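Local coordinates for protein TRAP dicarboxylate transporter-DctP subunit (Marinobacter aquaeolei, PDB 4PFI) that probably captures a small organic acid, such as a dicarboxylate, in the periplasm and delivers it to a TRAP membrane transporter, at residues A[160-165]-A[189-194]; A[208-213]-A[232-237]; A[216-221]-A[228-233]. One frame throughout, in Å; residues are numbered along the deposited sequence.

Contact 1 of 3, residues A[160-165]-A[189-194]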
HETATM    1  N   MSE A 160      -3.145   7.602   0.547  1.00 14.81           N
HETATM    2  CA  MSE A 160      -2.837   7.747   1.982  1.00 13.90           C
HETATM    3  C   MSE A 160      -3.512   9.040   2.483  1.00 13.51           C
HETATM    4  O   MSE A 160      -3.497  10.059   1.796  1.00 17.76           O
HETATM    5  CB  MSE A 160      -1.332   7.794   2.252  1.00 14.16           C
HETATM    6  CG  MSE A 160      -0.597   6.515   1.854  1.00 15.10           C
HETATM    7 SE   MSE A 160      -1.073   4.993   2.990  0.88 15.44          SE
HETATM    8  CE  MSE A 160       0.044   5.407   4.566  1.00 14.27           C
ATOM      9  N   THR A 161      -4.092   8.996   3.674  1.00 12.28           N
ATOM     10  CA  THR A 161      -4.783  10.146   4.233  1.00 11.65           C
ATOM     11  C   THR A 161      -4.197  10.450   5.607  1.00 11.05           C
ATOM     12  O   THR A 161      -3.789   9.537   6.315  1.00 10.93           O
ATOM     13  CB  THR A 161      -6.285   9.849   4.338  1.00 12.41           C
ATOM     14  OG1 THR A 161      -6.856   9.792   3.012  1.00 12.61           O
ATOM     15  CG2 THR A 161      -6.993  10.920   5.156  1.00 12.23           C
ATOM     16  N   TRP A 162      -4.084  11.721   5.971  1.00 10.84           N
ATOM     17  CA  TRP A 162      -3.442  12.087   7.229  1.00 10.48           C
ATOM     18  C   TRP A 162      -4.515  12.435   8.274  1.00 12.18           C
ATOM     19  O   TRP A 162      -5.524  13.048   7.934  1.00 10.98           O
ATOM     20  CB  TRP A 162      -2.563  13.317   7.034  1.00 10.91           C
ATOM     21  CG  TRP A 162      -1.465  13.182   6.037  1.00 11.66           C
ATOM     22  CD1 TRP A 162      -0.983  12.038   5.506  1.00 12.00           C
ATOM     23  CD2 TRP A 162      -0.697  14.239   5.470  1.00 12.33           C
ATOM     24  NE1 TRP A 162       0.061  12.307   4.641  1.00 12.82           N
ATOM     25  CE2 TRP A 162       0.249  13.659   4.599  1.00 13.03           C
ATOM     26  CE3 TRP A 162      -0.715  15.625   5.602  1.00 12.58           C
ATOM     27  CZ2 TRP A 162       1.158  14.407   3.876  1.00 13.95           C
ATOM     28  CZ3 TRP A 162       0.195  16.370   4.876  1.00 13.48           C
ATOM     29  CH2 TRP A 162       1.119  15.760   4.033  1.00 14.11           C
ATOM     30  N   THR A 163      -4.308  12.047   9.531  1.00  9.48           N
ATOM     31  CA  THR A 163      -5.136  12.534  10.624  1.00  9.02           C
ATOM     32  C   THR A 163      -4.249  13.138  11.707  1.00 11.50           C
ATOM     33  O   THR A 163      -3.075  12.782  11.856  1.00  9.31           O
ATOM     34  CB  THR A 163      -6.010  11.416  11.287  1.00  8.64           C
ATOM     35  OG1 THR A 163      -5.182  10.455  11.944  1.00  8.66           O
ATOM     36  CG2 THR A 163      -6.818  10.688  10.286  1.00  8.82           C
ATOM     37  N   ALA A 164      -4.847  14.064  12.446  1.00  8.92           N
ATOM     38  CA  ALA A 164      -4.239  14.687  13.579  1.00  9.06           C
ATOM     39  C   ALA A 164      -5.328  15.469  14.322  1.00  8.94           C
ATOM     40  O   ALA A 164      -6.514  15.413  13.972  1.00  8.72           O
ATOM     41  CB  ALA A 164      -3.125  15.614  13.134  1.00  9.72           C
ATOM     42  N   ASN A 165      -4.906  16.201  15.354  1.00  9.23           N
ATOM     43  CA  ASN A 165      -5.810  17.085  16.055  1.00  9.36           C
ATOM     44  C   ASN A 165      -5.659  18.542  15.641  1.00 12.89           C
ATOM     45  O   ASN A 165      -6.046  19.442  16.374  1.00 15.78           O
ATOM     46  CB  ASN A 165      -5.696  16.876  17.554  1.00  9.33           C
ATOM     47  CG  ASN A 165      -6.458  15.663  17.996  1.00  8.72           C
ATOM     48  OD1 ASN A 165      -7.529  15.371  17.460  1.00  9.46           O
ATOM     49  ND2 ASN A 165      -5.908  14.925  18.943  1.00 10.67           N
ATOM     50  N   GLU A 189      11.461   8.891   6.644  1.00 20.66           N
ATOM     51  CA  GLU A 189      12.220  10.050   6.182  1.00 21.46           C
ATOM     52  C   GLU A 189      11.340  11.082   5.495  1.00 20.71           C
ATOM     53  O   GLU A 189      11.607  12.274   5.552  1.00 20.99           O
ATOM     54  CB  GLU A 189      13.337   9.630   5.227  1.00 27.08           C
ATOM     55  CG  GLU A 189      14.214  10.793   4.828  1.00 34.09           C
ATOM     56  CD  GLU A 189      14.897  11.452   6.032  1.00 42.29           C
ATOM     57  OE1 GLU A 189      14.943  10.836   7.122  1.00 43.14           O
ATOM     58  OE2 GLU A 189      15.392  12.592   5.890  1.00 45.19           O
ATOM     59  N   ALA A 190      10.292  10.611   4.843  1.00 22.24           N
ATOM     60  CA  ALA A 190       9.332  11.483   4.185  1.00 21.51           C
ATOM     61  C   ALA A 190       8.753  12.506   5.162  1.00 19.69           C
ATOM     62  O   ALA A 190       8.670  13.700   4.848  1.00 19.16           O
ATOM     63  CB  ALA A 190       8.218  10.636   3.580  1.00 18.59           C
ATOM     64  N   PHE A 191       8.352  12.035   6.344  1.00 17.95           N
ATOM     65  CA  PHE A 191       7.714  12.897   7.345  1.00 16.76           C
ATOM     66  C   PHE A 191       8.766  13.618   8.203  1.00 18.80           C
ATOM     67  O   PHE A 191       8.541  14.721   8.699  1.00 21.98           O
ATOM     68  CB  PHE A 191       6.730  12.080   8.186  1.00 15.64           C
ATOM     69  CG  PHE A 191       5.447  11.756   7.441  1.00 19.80           C
ATOM     70  CD1 PHE A 191       4.425  12.702   7.350  1.00 14.22           C
ATOM     71  CD2 PHE A 191       5.283  10.537   6.786  1.00 16.05           C
ATOM     72  CE1 PHE A 191       3.269  12.432   6.638  1.00 13.77           C
ATOM     73  CE2 PHE A 191       4.129  10.272   6.074  1.00 14.48           C
ATOM     74  CZ  PHE A 191       3.117  11.212   6.006  1.00 13.81           C
ATOM     75  N   ARG A 192       9.931  13.010   8.345  1.00 18.55           N
ATOM     76  CA  ARG A 192      11.034  13.686   8.993  1.00 19.62           C
ATOM     77  C   ARG A 192      11.384  14.923   8.167  1.00 20.44           C
ATOM     78  O   ARG A 192      11.776  15.941   8.709  1.00 22.13           O
ATOM     79  CB  ARG A 192      12.224  12.748   9.117  1.00 20.73           C
ATOM     80  CG  ARG A 192      13.227  13.158  10.133  1.00 23.92           C
ATOM     81  CD  ARG A 192      14.343  12.106  10.214  1.00 30.06           C
ATOM     82  NE  ARG A 192      13.972  10.900  10.988  1.00 34.52           N
ATOM     83  CZ  ARG A 192      13.891   9.651  10.507  1.00 35.28           C
ATOM     84  NH1 ARG A 192      14.133   9.373   9.230  1.00 35.62           N
ATOM     85  NH2 ARG A 192      13.562   8.654  11.314  1.00 34.66           N
ATOM     86  N   SER A 193      11.226  14.845   6.851  1.00 23.48           N
ATOM     87  CA  SER A 193      11.503  16.006   5.988  1.00 26.31           C
ATOM     88  C   SER A 193      10.645  17.221   6.351  1.00 25.66           C
ATOM     89  O   SER A 193      11.088  18.347   6.221  1.00 31.78           O
ATOM     90  CB  SER A 193      11.247  15.674   4.522  1.00 26.38           C
ATOM     91  OG  SER A 193      12.035  14.596   4.090  1.00 30.35           O
ATOM     92  N   TYR A 194       9.413  16.980   6.790  1.00 20.07           N
ATOM     93  CA  TYR A 194       8.498  18.056   7.186  1.00 18.97           C
ATOM     94  C   TYR A 194       8.774  18.527   8.609  1.00 20.01           C
ATOM     95  O   TYR A 194       8.181  19.504   9.074  1.00 22.19           O
ATOM     96  CB  TYR A 194       7.042  17.587   7.068  1.00 17.54           C
ATOM     97  CG  TYR A 194       6.689  17.046   5.699  1.00 17.45           C
ATOM     98  CD1 TYR A 194       7.329  17.529   4.549  1.00 18.57           C
ATOM     99  CD2 TYR A 194       5.738  16.055   5.553  1.00 16.43           C
ATOM    100  CE1 TYR A 194       7.026  17.040   3.296  1.00 18.65           C
ATOM    101  CE2 TYR A 194       5.428  15.550   4.312  1.00 16.54           C
ATOM    102  CZ  TYR A 194       6.083  16.051   3.186  1.00 18.99           C
ATOM    103  OH  TYR A 194       5.762  15.564   1.956  1.00 18.35           O
TER
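W162 and F191 meet ring to ring. F191 turns the CE1-CZ side of its phenyl group to one face of the indole, with F191 CE1 standing 3.6 Å above the W162 plane and offset toward the rim. This is an offset edge-to-face pair: the F191 ring and the five-membered ring of W162 have centroids 5.3 Å apart and planes at 68°. The closest approach, 3.5 Å from F191 CZ to W162 NE1, puts the indole nitrogen at the phenylalanine's edge, in the plane of its ring. F191 has CG beside its backbone N (chi1 -75°), and this brings the ring end closer to the strand than CB alone would suggest.

A looser apolar touch follows, W162 CH2 to Y194 CE2 at 4.3 Å. Y194 also has the carbonyl O of A190 over the centre of one face, and its hydroxyl is hydrogen-bonded to H117.

Within 189-194, S193 OG and S193 N reach E189 O from opposite faces of its plane.

With F174, F179 and F312 alongside, the contact belongs to a buried aromatic cluster that seats helix 185-192 against strand 149-164, as in the layered alpha/beta lobes of solute-binding proteins.

Contact 2 of 3, residues A[208-213]-A[232-237]. With NA (sodium ion), chain B.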
ATOM      1  N   SER A 208      -5.355   3.993  21.287  1.00  9.65           N
ATOM      2  CA  SER A 208      -5.145   4.525  22.621  1.00  9.68           C
ATOM      3  C   SER A 208      -3.986   5.546  22.701  1.00  9.70           C
ATOM      4  O   SER A 208      -4.133   6.547  23.392  1.00  9.52           O
ATOM      5  CB  SER A 208      -4.999   3.393  23.663  1.00 10.38           C
ATOM      6  OG  SER A 208      -3.927   2.532  23.350  1.00 11.07           O
ATOM      7  N   ASP A 209      -2.864   5.318  22.000  1.00 10.05           N
ATOM      8  CA  ASP A 209      -1.804   6.338  21.937  1.00 10.19           C
ATOM      9  C   ASP A 209      -2.327   7.657  21.296  1.00  9.58           C
ATOM     10  O   ASP A 209      -1.984   8.744  21.761  1.00 10.46           O
ATOM     11  CB  ASP A 209      -0.548   5.850  21.186  1.00 10.80           C
ATOM     12  CG  ASP A 209       0.389   4.973  22.051  1.00 17.84           C
ATOM     13  OD1 ASP A 209       0.287   4.963  23.308  1.00 17.87           O
ATOM     14  OD2 ASP A 209       1.260   4.275  21.458  1.00 16.23           O
ATOM     15  N   LEU A 210      -3.147   7.577  20.253  1.00  9.13           N
ATOM     16  CA  LEU A 210      -3.724   8.802  19.684  1.00  8.70           C
ATOM     17  C   LEU A 210      -4.590   9.496  20.745  1.00  8.49           C
ATOM     18  O   LEU A 210      -4.581  10.726  20.882  1.00  8.51           O
ATOM     19  CB  LEU A 210      -4.604   8.544  18.444  1.00  8.38           C
ATOM     20  CG  LEU A 210      -3.900   8.211  17.132  1.00  8.62           C
ATOM     21  CD1 LEU A 210      -4.911   7.884  16.033  1.00  8.44           C
ATOM     22  CD2 LEU A 210      -2.958   9.366  16.685  1.00  8.80           C
ATOM     23  N   GLN A 211      -5.317   8.685  21.495  1.00  8.46           N
ATOM     24  CA  GLN A 211      -6.303   9.199  22.390  1.00  8.33           C
ATOM     25  C   GLN A 211      -5.642   9.906  23.550  1.00  9.19           C
ATOM     26  O   GLN A 211      -6.165  10.882  24.065  1.00 12.79           O
ATOM     27  CB  GLN A 211      -7.207   8.082  22.888  1.00  8.35           C
ATOM     28  CG  GLN A 211      -8.416   8.571  23.611  1.00  8.27           C
ATOM     29  CD  GLN A 211      -9.301   7.432  24.006  1.00  8.43           C
ATOM     30  OE1 GLN A 211      -8.819   6.408  24.469  1.00  8.78           O
ATOM     31  NE2 GLN A 211     -10.625   7.608  23.835  1.00  8.31           N
ATOM     32  N   LEU A 212      -4.449   9.452  23.904  1.00  9.17           N
ATOM     33  CA  LEU A 212      -3.734   9.932  25.058  1.00  9.76           C
ATOM     34  C   LEU A 212      -2.824  11.076  24.646  1.00 13.39           C
ATOM     35  O   LEU A 212      -2.245  11.756  25.486  1.00 16.07           O
ATOM     36  CB  LEU A 212      -2.911   8.786  25.674  1.00 10.31           C
ATOM     37  CG  LEU A 212      -3.757   7.745  26.416  1.00 12.17           C
ATOM     38  CD1 LEU A 212      -2.932   6.499  26.672  1.00 12.04           C
ATOM     39  CD2 LEU A 212      -4.295   8.286  27.755  1.00 10.59           C
ATOM     40  N   GLY A 213      -2.692  11.300  23.346  1.00 11.19           N
ATOM     41  CA  GLY A 213      -1.753  12.303  22.866  1.00 10.17           C
ATOM     42  C   GLY A 213      -0.307  11.828  22.864  1.00 10.83           C
ATOM     43  O   GLY A 213       0.578  12.626  22.684  1.00 11.94           O
ATOM     44  N   GLU A 232     -12.425   8.512  15.690  1.00  8.00           N
ATOM     45  CA  GLU A 232     -13.045   8.813  16.999  1.00  7.92           C
ATOM     46  C   GLU A 232     -12.111   9.610  17.925  1.00  7.65           C
ATOM     47  O   GLU A 232     -12.564  10.229  18.855  1.00  7.66           O
ATOM     48  CB  GLU A 232     -13.451   7.515  17.732  1.00  8.17           C
ATOM     49  CG  GLU A 232     -14.465   6.673  16.986  1.00  8.67           C
ATOM     50  CD  GLU A 232     -14.841   5.335  17.658  1.00 12.54           C
ATOM     51  OE1 GLU A 232     -14.305   4.956  18.740  1.00 16.29           O
ATOM     52  OE2 GLU A 232     -15.679   4.629  17.065  1.00 15.10           O
ATOM     53  N   VAL A 233     -10.811   9.581  17.643  1.00  7.55           N
ATOM     54  CA  VAL A 233      -9.815  10.131  18.529  1.00  7.49           C
ATOM     55  C   VAL A 233      -8.938  11.122  17.747  1.00 10.67           C
ATOM     56  O   VAL A 233      -7.816  11.451  18.146  1.00  7.63           O
ATOM     57  CB  VAL A 233      -8.995   8.984  19.239  1.00  7.62           C
ATOM     58  CG1 VAL A 233      -9.893   8.213  20.214  1.00  7.73           C
ATOM     59  CG2 VAL A 233      -8.357   8.030  18.216  1.00  7.77           C
ATOM     60  N   GLN A 234      -9.481  11.609  16.634  1.00  7.56           N
ATOM     61  CA  GLN A 234      -8.829  12.623  15.828  1.00  7.72           C
ATOM     62  C   GLN A 234      -9.877  13.701  15.446  1.00  7.90           C
ATOM     63  O   GLN A 234     -11.083  13.474  15.551  1.00  7.90           O
ATOM     64  CB  GLN A 234      -8.163  12.010  14.579  1.00  7.82           C
ATOM     65  CG  GLN A 234      -7.073  10.943  14.807  1.00  7.86           C
ATOM     66  CD  GLN A 234      -5.705  11.548  15.124  1.00  9.32           C
ATOM     67  OE1 GLN A 234      -4.765  11.502  14.303  1.00  8.36           O
ATOM     68  NE2 GLN A 234      -5.569  12.097  16.327  1.00  8.07           N
ATOM     69  N   ASN A 235      -9.419  14.869  15.041  1.00  8.21           N
ATOM     70  CA  ASN A 235     -10.300  15.999  14.711  1.00  8.60           C
ATOM     71  C   ASN A 235     -10.188  16.437  13.255  1.00  8.93           C
ATOM     72  O   ASN A 235     -11.121  17.027  12.704  1.00  9.31           O
ATOM     73  CB  ASN A 235      -9.990  17.196  15.625  1.00  8.99           C
ATOM     74  CG  ASN A 235     -10.594  17.041  17.044  1.00  8.90           C
ATOM     75  OD1 ASN A 235     -11.543  16.288  17.273  1.00  8.64           O
ATOM     76  ND2 ASN A 235     -10.053  17.793  17.975  1.00  9.26           N
ATOM     77  N   VAL A 236      -9.066  16.140  12.609  1.00  8.93           N
ATOM     78  CA  VAL A 236      -8.881  16.631  11.275  1.00  9.37           C
ATOM     79  C   VAL A 236      -8.309  15.559  10.353  1.00  9.63           C
ATOM     80  O   VAL A 236      -7.255  14.996  10.613  1.00  9.12           O
ATOM     81  CB  VAL A 236      -7.959  17.886  11.240  1.00  9.94           C
ATOM     82  CG1 VAL A 236      -7.828  18.383   9.818  1.00 10.51           C
ATOM     83  CG2 VAL A 236      -8.473  18.980  12.163  1.00 10.27           C
ATOM     84  N   LEU A 237      -9.030  15.292   9.274  1.00  9.50           N
ATOM     85  CA  LEU A 237      -8.558  14.422   8.203  1.00  9.67           C
ATOM     86  C   LEU A 237      -7.973  15.284   7.073  1.00 15.74           C
ATOM     87  O   LEU A 237      -8.724  16.019   6.424  1.00 10.75           O
ATOM     88  CB  LEU A 237      -9.749  13.629   7.679  1.00 13.88           C
ATOM     89  CG  LEU A 237      -9.405  12.316   7.000  1.00 20.94           C
ATOM     90  CD1 LEU A 237      -9.765  11.243   7.976  1.00 22.30           C
ATOM     91  CD2 LEU A 237     -10.171  12.144   5.718  1.00 24.99           C
TER
HETATM   92 NA    NA B 401     -12.944  14.507  16.736  1.00  6.71          NA
HETATM   93  O   HOH W   1      -3.492  12.654  18.818  1.00 12.70           O
HETATM   94  O   HOH W   2     -12.039  13.494  18.919  0.50  4.27           O
HETATM   95  O   HOH W   3     -14.230  12.489  16.016  1.00  7.28           O
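V233 and Q234 touch the end of helix 203-212, meeting Q211 and L210. The segment begins at E232, which turns its carbonyl O to water 2, a weak bond, and that water also ligates the sodium ion.

V233 straddles the helix surface with its two methyls. V233 CG1 lies against Q211 CG at 3.7 Å, where the extended glutamine chain passes at about a right angle, and V233 CG2 rests on L210 CB at 3.8 Å.

Q234 is bent at its second torsion (chi2 -82°), which carries its amide across the isobutyl end of L210, at about a right angle to that side chain, Q234 OE1 being 3.7 Å from L210 CD2. The amide is held at both ends: Q234 NE2 gives a fairly straight bond (160°) to V233 O at 3.0 Å, and Q234 OE1 is hydrogen-bonded to T163 OG1. A leucine in place of this glutamine would probably leave V233 O without this donor and T163 OG1 with one amide partner fewer. Water 1 bonds L210 O and, weakly, Q234 NE2.

Sodium is bound by Q234 O at 2.4 Å and N235 OD1 at 2.3 Å, with water 2, water 3 and G298 completing the site. N235 and V236 together face A164 in a classic beta bulge.

The last turn of helix 203-212 thus packs on the loop entering strand 236-239, which runs between strands 149-164 and 300-303.

Contact 3 of 3, residues A[216-221]-A[228-233]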
ATOM      1  N   ASP A 216       0.600  12.180  17.773  1.00 10.50           N
ATOM      2  CA  ASP A 216      -0.203  13.330  17.327  1.00 10.57           C
ATOM      3  C   ASP A 216      -1.023  13.094  16.069  1.00 13.54           C
ATOM      4  O   ASP A 216      -2.073  13.700  15.880  1.00 12.63           O
ATOM      5  CB  ASP A 216       0.699  14.544  17.177  1.00 11.46           C
ATOM      6  CG  ASP A 216       1.358  14.903  18.502  1.00 17.92           C
ATOM      7  OD1 ASP A 216       0.601  15.227  19.464  1.00 25.94           O
ATOM      8  OD2 ASP A 216       2.597  14.780  18.620  1.00 18.31           O
ATOM      9  N   GLY A 217      -0.584  12.175  15.229  1.00  9.85           N
ATOM     10  CA  GLY A 217      -1.368  11.834  14.060  1.00  9.55           C
ATOM     11  C   GLY A 217      -0.819  10.608  13.392  1.00  9.83           C
ATOM     12  O   GLY A 217       0.160  10.018  13.850  1.00 10.26           O
ATOM     13  N   GLN A 218      -1.458  10.207  12.321  1.00  9.74           N
ATOM     14  CA  GLN A 218      -1.003   9.067  11.539  1.00 10.19           C
ATOM     15  C   GLN A 218      -1.510   9.187  10.129  1.00 12.26           C
ATOM     16  O   GLN A 218      -2.270  10.095   9.797  1.00 10.03           O
ATOM     17  CB  GLN A 218      -1.457   7.729  12.146  1.00 10.13           C
ATOM     18  CG  GLN A 218      -2.989   7.541  12.297  1.00  9.59           C
ATOM     19  CD  GLN A 218      -3.683   7.166  11.003  1.00  9.83           C
ATOM     20  OE1 GLN A 218      -3.440   6.104  10.421  1.00 10.77           O
ATOM     21  NE2 GLN A 218      -4.505   8.064  10.515  1.00 10.08           N
ATOM     22  N   SER A 219      -1.093   8.213   9.325  1.00 10.89           N
ATOM     23  CA  SER A 219      -1.370   8.159   7.915  1.00 11.28           C
ATOM     24  C   SER A 219      -1.784   6.750   7.513  1.00 11.68           C
ATOM     25  O   SER A 219      -1.169   5.782   7.910  1.00 12.10           O
ATOM     26  CB  SER A 219      -0.115   8.561   7.107  1.00 12.63           C
ATOM     27  OG  SER A 219      -0.494   8.809   5.756  1.00 15.63           O
ATOM     28  N   ASN A 220      -2.822   6.665   6.700  1.00 11.73           N
ATOM     29  CA  ASN A 220      -3.393   5.396   6.246  1.00 12.28           C
ATOM     30  C   ASN A 220      -4.500   5.722   5.264  1.00 12.38           C
ATOM     31  O   ASN A 220      -5.023   6.836   5.273  1.00 11.86           O
ATOM     32  CB  ASN A 220      -4.020   4.626   7.424  1.00 11.95           C
ATOM     33  CG  ASN A 220      -3.101   3.589   7.992  1.00 15.19           C
ATOM     34  OD1 ASN A 220      -2.727   2.661   7.294  1.00 19.42           O
ATOM     35  ND2 ASN A 220      -2.700   3.755   9.247  1.00 13.28           N
ATOM     36  N   PRO A 221      -4.885   4.744   4.439  1.00 13.22           N
ATOM     37  CA  PRO A 221      -6.064   4.955   3.601  1.00 13.45           C
ATOM     38  C   PRO A 221      -7.338   5.018   4.460  1.00 12.84           C
ATOM     39  O   PRO A 221      -7.388   4.478   5.575  1.00 12.48           O
ATOM     40  CB  PRO A 221      -6.063   3.751   2.647  1.00 14.70           C
ATOM     41  CG  PRO A 221      -5.217   2.715   3.308  1.00 15.01           C
ATOM     42  CD  PRO A 221      -4.233   3.444   4.181  1.00 14.19           C
HETATM   43  N   MSE A 228     -10.159   0.909  12.117  1.00 12.12           N
HETATM   44  CA  MSE A 228      -9.462   0.968  13.400  1.00 11.47           C
HETATM   45  C   MSE A 228     -10.083   1.995  14.314  1.00 10.59           C
HETATM   46  O   MSE A 228      -9.685   2.123  15.458  1.00 10.27           O
HETATM   47  CB  MSE A 228      -8.000   1.406  13.196  1.00 13.91           C
HETATM   48  CG  MSE A 228      -7.308   0.826  11.985  1.00 19.38           C
HETATM   49 SE   MSE A 228      -5.938  -0.377  12.479  0.53 37.13          SE
HETATM   50  CE  MSE A 228      -7.248  -1.632  13.238  1.00 13.63           C
ATOM     51  N   GLY A 229     -10.980   2.803  13.781  1.00 10.29           N
ATOM     52  CA  GLY A 229     -11.662   3.779  14.595  1.00  9.66           C
ATOM     53  C   GLY A 229     -10.852   5.029  14.948  1.00  8.94           C
ATOM     54  O   GLY A 229     -11.209   5.730  15.875  1.00  8.56           O
ATOM     55  N   PHE A 230      -9.800   5.336  14.208  1.00  8.90           N
ATOM     56  CA  PHE A 230      -8.966   6.515  14.536  1.00  8.83           C
ATOM     57  C   PHE A 230      -9.723   7.834  14.396  1.00  8.10           C
ATOM     58  O   PHE A 230      -9.328   8.864  14.946  1.00  7.83           O
ATOM     59  CB  PHE A 230      -7.713   6.568  13.652  1.00  8.64           C
ATOM     60  CG  PHE A 230      -6.824   5.365  13.773  1.00  9.12           C
ATOM     61  CD1 PHE A 230      -6.836   4.585  14.908  1.00  9.24           C
ATOM     62  CD2 PHE A 230      -5.959   5.038  12.751  1.00  9.60           C
ATOM     63  CE1 PHE A 230      -6.016   3.498  15.013  1.00  9.86           C
ATOM     64  CE2 PHE A 230      -5.139   3.949  12.838  1.00 10.22           C
ATOM     65  CZ  PHE A 230      -5.154   3.172  13.972  1.00 10.38           C
ATOM     66  N   HIS A 231     -10.814   7.807  13.644  1.00  8.31           N
ATOM     67  CA  HIS A 231     -11.560   9.027  13.445  1.00  8.19           C
ATOM     68  C   HIS A 231     -12.268   9.437  14.746  1.00  7.99           C
ATOM     69  O   HIS A 231     -12.663  10.587  14.877  1.00  7.95           O
ATOM     70  CB  HIS A 231     -12.556   8.897  12.291  1.00  8.64           C
ATOM     71  CG  HIS A 231     -13.584   7.827  12.496  1.00 10.80           C
ATOM     72  ND1 HIS A 231     -13.279   6.493  12.490  1.00  9.46           N
ATOM     73  CD2 HIS A 231     -14.921   7.922  12.699  1.00 10.36           C
ATOM     74  CE1 HIS A 231     -14.390   5.788  12.701  1.00  9.80           C
ATOM     75  NE2 HIS A 231     -15.391   6.632  12.828  1.00  9.77           N
ATOM     76  N   GLU A 232     -12.425   8.512  15.690  1.00  8.00           N
ATOM     77  CA  GLU A 232     -13.045   8.813  16.999  1.00  7.92           C
ATOM     78  C   GLU A 232     -12.111   9.610  17.925  1.00  7.65           C
ATOM     79  O   GLU A 232     -12.564  10.229  18.855  1.00  7.66           O
ATOM     80  CB  GLU A 232     -13.451   7.515  17.732  1.00  8.17           C
ATOM     81  CG  GLU A 232     -14.465   6.673  16.986  1.00  8.67           C
ATOM     82  CD  GLU A 232     -14.841   5.335  17.658  1.00 12.54           C
ATOM     83  OE1 GLU A 232     -14.305   4.956  18.740  1.00 16.29           O
ATOM     84  OE2 GLU A 232     -15.679   4.629  17.065  1.00 15.10           O
ATOM     85  N   VAL A 233     -10.811   9.581  17.643  1.00  7.55           N
ATOM     86  CA  VAL A 233      -9.815  10.131  18.529  1.00  7.49           C
ATOM     87  C   VAL A 233      -8.938  11.122  17.747  1.00 10.67           C
ATOM     88  O   VAL A 233      -7.816  11.451  18.146  1.00  7.63           O
ATOM     89  CB  VAL A 233      -8.995   8.984  19.239  1.00  7.62           C
ATOM     90  CG1 VAL A 233      -9.893   8.213  20.214  1.00  7.73           C
ATOM     91  CG2 VAL A 233      -8.357   8.030  18.216  1.00  7.77           C
TER
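Q218 brings its amide up to F230, crossing the phenylalanine side chain at about a right angle. The glutamine CG sits between the backbone N and the carbonyl carbon (chi1 59°), and a further bend at chi2 turns the amide toward the ring. Q218 CD and OE1 are both 3.6 Å from F230 CD2, with amide and ring planes turned 55° apart.

N220 fixes the rotation of that amide. Its ND2 donates to Q218 OE1 at 2.7 Å in a nearly straight bond (167°), approaching almost in line with the glutamine carbonyl. N220 ND2 also stands at the edge of the F230 ring, 4.3 Å from CE2. At its other end the Q218 amide is held by T163, hydrogen-bonded to NE2.

F230 keeps CG beside its own backbone N, and M228 CB lies 3.4 Å above the plane of its ring, toward the rim. The turn behind it is a Schellman motif at G229, followed by a 3-10 segment.

The contact lies within a beta-alpha-beta crossover, where the connection after helix 222-228 packs back on strand 217-220 before entering strand 236-239, parallel to it, with strand 149-164 between them.

Following the chain, strand 149-164 comes first, and contact 1 closes a loop when helix 185-192 returns to it; this loop is complete before the other two begin. Contact 2 then opens on helix 203-212 and closes at 232-237. Contact 3, between 216-221 and 228-233, is nested inside it, and their second segments overlap at E232 and V233, which end 228-233 and begin 232-237, with centres about 6 Å apart. The strand of contact 1 joins all three: T163 N bonds Q218 O of contact 3, and A164 O receives V236 N of contact 2. Helices 185-192 and 203-212 and the turn after helix 222-228 are thereby tied to one sheet.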